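Cys-Gly metallodipeptidase DUG1 (Saccharomyces cerevisiae, PDB 4G1P) hydrolyses the dipeptide Cys-Gly with a dinuclear zinc centre and is the catalytic component of the complex that degrades glutathione. Local coordinates at residues 43-48 against 137-142; 20-25 against 145-150; 106-111 against 131-136. All coordinates share one frame; numbering follows the deposited sequence.

Contact 1. Residues 43-48 against 137-142; sequences FDKAKF and DDTGPL. With ZN (zinc ion), chain B.
K45 and T139 meet without a face or an edge between them, because the F48 ring and the D137 and D138 carboxylates turn to other partners. The F48 ring packs against K25 and A26 of helix 16-28. The D138 carboxylate takes the backbone N-H of H102 on OD2. The carboxylate of D137 belongs to the metal: its OD2 lies 2.0 Å from the zinc ion, whereas OD1 of D137 stays 3.0 Å from that same ion.

Between the two segments the link is one hydrogen bond. K45 NZ donates to T139 OG1 over 2.9 Å, the two side chains reaching toward each other tip to tip across a backbone gap of 10.1 Å between the CA atoms of K45 and T139. The lysine leaves its helix with CG trans to the backbone N (chi1 -180°), then bends at chi2 and again at chi4 to deliver the ammonium group. T139 turns its hydroxyl to the side of its own backbone N, and the methyl CG2 lies 3.7 Å from K45 NZ, so the lysine tip meets both branches. A second acceptor, Y103 O, shares the ammonium group, while A26 and I27 of helix 16-28 touch the threonine. The buried charge is thus held by two neutral oxygens, with the side chain of D104, probably an active-site residue, about 7 Å from that of K45.

Two residues before T139, D137 is a ligand common to both zinc sites; E172 and H450 bind the same ion as its OD2. A cis peptide bond links D137 to D138. A bridging aspartate followed by a cis peptide, near the N-terminal end of helix 135-154, is the signature of the dinuclear centre in M20 peptidases.

Contact 2. Residues 20-25 against 145-150; sequences FSRLTK and WINVVD
R22 carries this contact, reaching from helix 16-28 to I146, N147 and D150 on helix 135-154. The axes of the two short segments approach to 11.4 Å and run roughly antiparallel, a separation that the long arginine spans. Its chain is extended through chi2 and bends at chi3 (-76°), which swings the guanidinium along the neighbouring helix.

I146 supplies the apolar part: its CG2 methyl sits over one guanidinium face, offset toward the rim, and comes to 3.5 Å from R22 NH1. N147 works at the edge. Its amide is nearly coplanar with the guanidinium, and OD1 accepts from R22 NH1 at 3.0 Å, in the carbonyl plane. The salt bridge to D150 is end-on, with both terminal nitrogens converging on one oxygen. R22 NH1 reaches D150 OD2 at 3.0 Å from above the carboxylate plane, and R22 NH2 reaches the syn lone pair of D150 OD2 at 3.2 Å.

Outside the two segments, R22 NE donates to Q52, while D150 OD1 is held by S56 and K153. The guanidinium is therefore fixed in rotation by acceptors spread round its rim and by a methyl on one face. The outcome is a partly buried salt bridge, two nitrogens on one oxygen, supplemented by a neutral amide, with D150 probably kept ionised by R22 and K153.

Contact 3. Residues 106-111 against 131-136; sequences QPAQLE and KGRGVT
R133 folds its side chain back to the backbone of Q106 and P107, with P107 O as the main acceptor. That oxygen is gripped side-on by two nitrogens: R133 NH2 donates to P107 O over 3.1 Å and R133 NE over 3.3 Å, both from the same face of the carbonyl plane. The single N-H of R133 NE is shared, weakly, with Q106 O at 3.2 Å. Bends at chi2 and chi3 (64° and 82°) curl the chain enough to place P107 O in the guanidinium plane. Q106 CB lies over one face, 3.7 Å from R133 NE, and A108 CB comes in obliquely.

The remaining terminal nitrogen, NH1, is satisfied by S451 O and by a salt bridge to E454 OE1, an oxygen that also accepts from G134 N. Q106 directs its amide NE2 to E172, a zinc ligand, and thus lies between the arginine and the metal site.

R133 stands in a type II turn, G132 to V135, joining strand 129-131 to helix 135-154. Its partners lie in the loop between strands 96-102 and 122-124, with E454 just ahead of strand 455-457 and K334 of the second subunit packing on Q106 and P107.

In the fold
The three contacts share helix 135-154 and the turn leading into it, yet differ in burial and chemistry. Contact 1 is wholly buried beside the metal centre and rests on one lysine-to-hydroxyl bond. Contacts 2 and 3 are partly buried and each depends on an arginine, spent on a carboxylate and an amide in the former and on backbone carbonyls in the latter. Contact 2, away from the zinc site, joins helix to helix; contact 3 fastens a loop beside the active site and near the second subunit. They also touch directly: F48 and G140 of contact 1 pack on residues 20-25, and T139 N probably bonds to G134 O.

Contact 1. Residues 43-48 against 137-142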
# COMPACT_ATOMS: atom_id res chain seq x y z
N PHE A 43 -12.14 -4.44 22.83
CA PHE A 43 -13.03 -4.47 23.99
C PHE A 43 -12.73 -5.66 24.89
O PHE A 43 -12.76 -5.53 26.12
CB PHE A 43 -14.49 -4.48 23.57
CG PHE A 43 -14.90 -3.31 22.72
CD1 PHE A 43 -14.34 -2.06 22.94
CD2 PHE A 43 -15.83 -3.47 21.69
CE1 PHE A 43 -14.72 -0.97 22.16
CE2 PHE A 43 -16.21 -2.39 20.90
CZ PHE A 43 -15.66 -1.15 21.13
N ASP A 44 -12.43 -6.81 24.28
CA ASP A 44 -12.13 -8.01 25.07
C ASP A 44 -10.87 -7.80 25.89
O ASP A 44 -10.76 -8.28 27.02
CB ASP A 44 -11.93 -9.24 24.19
CG ASP A 44 -13.18 -9.62 23.43
OD1 ASP A 44 -14.27 -9.15 23.79
OD2 ASP A 44 -13.06 -10.42 22.47
N LYS A 45 -9.91 -7.09 25.30
CA LYS A 45 -8.66 -6.77 25.96
C LYS A 45 -8.95 -5.91 27.18
O LYS A 45 -8.46 -6.20 28.27
CB LYS A 45 -7.74 -6.05 24.97
CG LYS A 45 -6.38 -5.65 25.50
CD LYS A 45 -5.42 -6.80 25.52
CE LYS A 45 -4.04 -6.39 26.03
NZ LYS A 45 -3.17 -5.81 24.98
N ALA A 46 -9.77 -4.88 27.01
CA ALA A 46 -10.15 -4.01 28.12
C ALA A 46 -10.87 -4.81 29.19
O ALA A 46 -10.69 -4.59 30.39
CB ALA A 46 -11.05 -2.87 27.65
N LYS A 47 -11.70 -5.74 28.75
CA LYS A 47 -12.48 -6.55 29.65
C LYS A 47 -11.54 -7.42 30.44
O LYS A 47 -11.66 -7.52 31.67
CB LYS A 47 -13.51 -7.39 28.87
CG LYS A 47 -14.61 -7.98 29.74
CD LYS A 47 -15.28 -9.15 29.05
CE LYS A 47 -14.30 -10.32 28.83
NZ LYS A 47 -14.81 -11.34 27.85
N PHE A 48 -10.59 -8.04 29.74
CA PHE A 48 -9.62 -8.91 30.39
C PHE A 48 -8.84 -8.17 31.46
O PHE A 48 -8.64 -8.69 32.55
CB PHE A 48 -8.64 -9.48 29.36
CG PHE A 48 -7.48 -10.20 29.98
CD1 PHE A 48 -7.66 -11.43 30.59
CD2 PHE A 48 -6.21 -9.65 29.95
CE1 PHE A 48 -6.58 -12.10 31.17
CE2 PHE A 48 -5.13 -10.31 30.52
CZ PHE A 48 -5.32 -11.54 31.14
N ASP A 137 5.23 -2.45 24.09
CA ASP A 137 4.48 -1.24 23.77
C ASP A 137 3.03 -1.62 23.58
O ASP A 137 2.60 -1.84 22.44
CB ASP A 137 5.06 -0.63 22.48
CG ASP A 137 4.35 0.64 22.03
OD1 ASP A 137 3.56 1.20 22.81
OD2 ASP A 137 4.60 1.09 20.89
N ASP A 138 2.25 -1.68 24.66
CA ASP A 138 2.63 -1.23 26.00
C ASP A 138 2.07 -2.21 27.04
O ASP A 138 1.93 -1.87 28.21
CB ASP A 138 2.02 0.17 26.25
CG ASP A 138 2.47 0.82 27.57
OD1 ASP A 138 3.67 0.75 27.93
OD2 ASP A 138 1.61 1.41 28.26
N THR A 139 1.76 -3.43 26.62
CA THR A 139 1.04 -4.37 27.48
C THR A 139 1.89 -4.98 28.62
O THR A 139 1.41 -5.15 29.74
CB THR A 139 0.33 -5.45 26.63
OG1 THR A 139 -0.56 -4.81 25.72
CG2 THR A 139 -0.47 -6.39 27.49
N GLY A 140 3.15 -5.29 28.34
CA GLY A 140 4.06 -5.70 29.38
C GLY A 140 4.16 -4.70 30.53
O GLY A 140 3.89 -5.06 31.69
N PRO A 141 4.56 -3.45 30.23
CA PRO A 141 4.69 -2.45 31.29
C PRO A 141 3.37 -2.21 32.02
O PRO A 141 3.38 -2.18 33.25
CB PRO A 141 5.12 -1.19 30.53
CG PRO A 141 5.77 -1.71 29.28
CD PRO A 141 4.98 -2.92 28.92
N LEU A 142 2.28 -2.04 31.28
CA LEU A 142 0.97 -1.84 31.89
C LEU A 142 0.68 -2.92 32.93
O LEU A 142 0.40 -2.61 34.09
CB LEU A 142 -0.12 -1.86 30.81
CG LEU A 142 -1.56 -1.54 31.22
CD1 LEU A 142 -2.33 -1.04 30.02
CD2 LEU A 142 -2.25 -2.76 31.79
ZN ZN B . 3.35 2.45 20.08

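Contact 2. Residues 20-25 against 145-150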
# COMPACT_ATOMS: atom_id res chain seq x y z
N PHE A 20 3.62 -14.43 33.82
CA PHE A 20 3.80 -14.90 32.46
C PHE A 20 2.45 -15.29 31.90
O PHE A 20 2.09 -14.96 30.77
CB PHE A 20 4.71 -16.12 32.42
CG PHE A 20 6.18 -15.81 32.55
CD1 PHE A 20 6.69 -14.60 32.13
CD2 PHE A 20 7.05 -16.76 33.08
CE1 PHE A 20 8.06 -14.33 32.25
CE2 PHE A 20 8.42 -16.50 33.21
CZ PHE A 20 8.92 -15.29 32.79
N SER A 21 1.70 -16.01 32.71
CA SER A 21 0.41 -16.49 32.29
C SER A 21 -0.51 -15.31 31.97
O SER A 21 -1.14 -15.26 30.91
CB SER A 21 -0.18 -17.37 33.38
OG SER A 21 -1.47 -17.82 32.99
N ARG A 22 -0.57 -14.37 32.90
CA ARG A 22 -1.38 -13.18 32.71
C ARG A 22 -0.97 -12.46 31.43
O ARG A 22 -1.82 -12.05 30.64
CB ARG A 22 -1.26 -12.27 33.92
CG ARG A 22 -1.75 -10.87 33.66
CD ARG A 22 -1.54 -10.00 34.89
NE ARG A 22 -2.53 -10.28 35.92
CZ ARG A 22 -2.34 -10.10 37.22
NH1 ARG A 22 -1.18 -9.63 37.67
NH2 ARG A 22 -3.31 -10.39 38.07
N LEU A 23 0.33 -12.33 31.21
CA LEU A 23 0.84 -11.59 30.06
C LEU A 23 0.55 -12.34 28.75
O LEU A 23 0.37 -11.74 27.71
CB LEU A 23 2.33 -11.31 30.23
CG LEU A 23 3.02 -10.54 29.12
CD1 LEU A 23 2.37 -9.19 28.93
CD2 LEU A 23 4.49 -10.39 29.42
N THR A 24 0.48 -13.66 28.82
CA THR A 24 0.21 -14.44 27.61
C THR A 24 -1.21 -14.22 27.13
O THR A 24 -1.43 -14.04 25.93
CB THR A 24 0.42 -15.94 27.83
OG1 THR A 24 1.76 -16.19 28.27
CG2 THR A 24 0.16 -16.69 26.55
N LYS A 25 -2.16 -14.24 28.06
CA LYS A 25 -3.57 -14.08 27.72
C LYS A 25 -3.82 -12.73 27.08
O LYS A 25 -4.50 -12.63 26.06
CB LYS A 25 -4.45 -14.23 28.95
CG LYS A 25 -4.63 -15.65 29.42
CD LYS A 25 -5.13 -15.71 30.86
CE LYS A 25 -5.20 -17.14 31.35
NZ LYS A 25 -4.13 -17.94 30.68
N TRP A 145 2.33 -3.05 36.56
CA TRP A 145 1.72 -2.39 37.72
C TRP A 145 0.85 -3.34 38.52
O TRP A 145 0.89 -3.33 39.76
CB TRP A 145 0.91 -1.18 37.29
CG TRP A 145 1.75 -0.10 36.70
CD1 TRP A 145 1.75 0.33 35.40
CD2 TRP A 145 2.76 0.67 37.37
NE1 TRP A 145 2.68 1.32 35.23
CE2 TRP A 145 3.31 1.56 36.42
CE3 TRP A 145 3.25 0.70 38.68
CZ2 TRP A 145 4.32 2.46 36.74
CZ3 TRP A 145 4.25 1.60 39.00
CH2 TRP A 145 4.78 2.47 38.03
N ILE A 146 0.09 -4.20 37.84
CA ILE A 146 -0.75 -5.16 38.56
C ILE A 146 0.07 -6.27 39.22
O ILE A 146 -0.20 -6.63 40.36
CB ILE A 146 -1.79 -5.79 37.64
CG1 ILE A 146 -2.50 -4.70 36.85
CG2 ILE A 146 -2.76 -6.65 38.46
CD1 ILE A 146 -3.38 -5.23 35.76
N ASN A 147 1.07 -6.79 38.51
CA ASN A 147 2.00 -7.76 39.07
C ASN A 147 2.56 -7.26 40.40
O ASN A 147 2.54 -7.96 41.43
CB ASN A 147 3.14 -8.02 38.09
CG ASN A 147 2.64 -8.50 36.72
OD1 ASN A 147 1.55 -9.08 36.62
ND2 ASN A 147 3.43 -8.26 35.67
N VAL A 148 3.03 -6.01 40.37
CA VAL A 148 3.57 -5.36 41.54
C VAL A 148 2.57 -5.31 42.70
O VAL A 148 2.93 -5.63 43.83
CB VAL A 148 4.08 -3.97 41.20
CG1 VAL A 148 4.42 -3.20 42.49
CG2 VAL A 148 5.29 -4.09 40.29
N VAL A 149 1.33 -4.90 42.43
CA VAL A 149 0.32 -4.95 43.48
C VAL A 149 0.21 -6.37 44.04
O VAL A 149 0.15 -6.57 45.24
CB VAL A 149 -1.05 -4.44 43.02
CG1 VAL A 149 -2.08 -4.68 44.09
CG2 VAL A 149 -0.98 -2.98 42.69
N ASP A 150 0.23 -7.36 43.16
CA ASP A 150 0.14 -8.73 43.59
C ASP A 150 1.31 -9.12 44.48
O ASP A 150 1.14 -9.86 45.45
CB ASP A 150 0.06 -9.67 42.39
CG ASP A 150 -1.30 -9.69 41.75
OD1 ASP A 150 -2.25 -9.20 42.40
OD2 ASP A 150 -1.42 -10.18 40.61

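Contact 3. Residues 106-111 against 131-136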
# COMPACT_ATOMS: atom_id res chain seq x y z
N GLN A 106 -0.08 -1.77 17.95
CA GLN A 106 0.13 -1.67 16.50
C GLN A 106 -0.31 -2.93 15.76
O GLN A 106 -0.29 -4.01 16.32
CB GLN A 106 1.61 -1.39 16.22
CG GLN A 106 2.06 0.01 16.58
CD GLN A 106 1.56 1.04 15.60
OE1 GLN A 106 1.72 0.88 14.39
NE2 GLN A 106 0.94 2.11 16.10
N PRO A 107 -0.74 -2.79 14.50
CA PRO A 107 -1.06 -3.99 13.72
C PRO A 107 0.17 -4.87 13.55
O PRO A 107 1.30 -4.39 13.65
CB PRO A 107 -1.49 -3.44 12.35
CG PRO A 107 -1.01 -2.04 12.32
CD PRO A 107 -1.03 -1.56 13.74
N ALA A 108 -0.06 -6.15 13.28
CA ALA A 108 1.01 -7.09 13.05
C ALA A 108 0.52 -8.32 12.29
O ALA A 108 -0.59 -8.82 12.52
CB ALA A 108 1.64 -7.51 14.36
N GLN A 109 1.37 -8.80 11.39
CA GLN A 109 1.11 -10.03 10.65
C GLN A 109 2.42 -10.77 10.50
O GLN A 109 3.47 -10.15 10.33
CB GLN A 109 0.59 -9.72 9.26
CG GLN A 109 -0.87 -9.39 9.18
CD GLN A 109 -1.28 -9.21 7.74
OE1 GLN A 109 -0.43 -9.00 6.87
NE2 GLN A 109 -2.58 -9.32 7.47
N LEU A 110 2.32 -12.09 10.54
CA LEU A 110 3.46 -12.96 10.34
C LEU A 110 4.21 -12.59 9.06
O LEU A 110 5.42 -12.39 9.06
CB LEU A 110 2.98 -14.39 10.27
CG LEU A 110 4.03 -15.44 9.90
CD1 LEU A 110 5.07 -15.58 11.01
CD2 LEU A 110 3.33 -16.76 9.62
N GLU A 111 3.45 -12.44 7.98
CA GLU A 111 4.04 -12.23 6.68
C GLU A 111 4.84 -10.94 6.58
O GLU A 111 5.58 -10.74 5.61
CB GLU A 111 2.97 -12.28 5.59
CG GLU A 111 2.27 -13.63 5.45
CD GLU A 111 1.36 -13.97 6.65
OE1 GLU A 111 0.97 -13.03 7.39
OE2 GLU A 111 1.05 -15.18 6.84
N LYS A 131 8.69 -12.68 23.02
CA LYS A 131 8.42 -12.13 21.68
C LYS A 131 6.92 -12.09 21.42
O LYS A 131 6.23 -13.11 21.53
CB LYS A 131 9.11 -12.97 20.61
CG LYS A 131 10.52 -13.37 21.00
CD LYS A 131 11.19 -14.22 19.94
CE LYS A 131 11.66 -13.33 18.80
NZ LYS A 131 12.32 -12.09 19.31
N GLY A 132 6.42 -10.91 21.08
CA GLY A 132 5.01 -10.74 20.78
C GLY A 132 4.68 -9.29 20.55
O GLY A 132 5.35 -8.41 21.12
N ARG A 133 3.69 -9.01 19.70
CA ARG A 133 3.26 -7.63 19.46
C ARG A 133 2.61 -7.05 20.71
O ARG A 133 1.68 -7.62 21.25
CB ARG A 133 2.26 -7.55 18.30
CG ARG A 133 1.49 -6.22 18.24
CD ARG A 133 2.44 -5.02 17.98
NE ARG A 133 2.76 -4.85 16.56
CZ ARG A 133 4.00 -4.75 16.07
NH1 ARG A 133 5.05 -4.82 16.87
NH2 ARG A 133 4.18 -4.59 14.77
N GLY A 134 3.12 -5.91 21.16
CA GLY A 134 2.54 -5.23 22.30
C GLY A 134 3.23 -5.58 23.61
O GLY A 134 2.87 -5.04 24.66
N VAL A 135 4.22 -6.46 23.55
CA VAL A 135 4.85 -6.92 24.78
C VAL A 135 5.67 -5.82 25.47
O VAL A 135 5.71 -5.75 26.69
CB VAL A 135 5.65 -8.23 24.59
CG1 VAL A 135 6.98 -7.99 23.91
CG2 VAL A 135 5.85 -8.89 25.94
N THR A 136 6.28 -4.93 24.69
CA THR A 136 6.93 -3.76 25.26
C THR A 136 6.09 -2.48 25.10
O THR A 136 6.21 -1.55 25.88
CB THR A 136 8.35 -3.53 24.68
OG1 THR A 136 9.12 -2.74 25.60
CG2 THR A 136 8.30 -2.79 23.36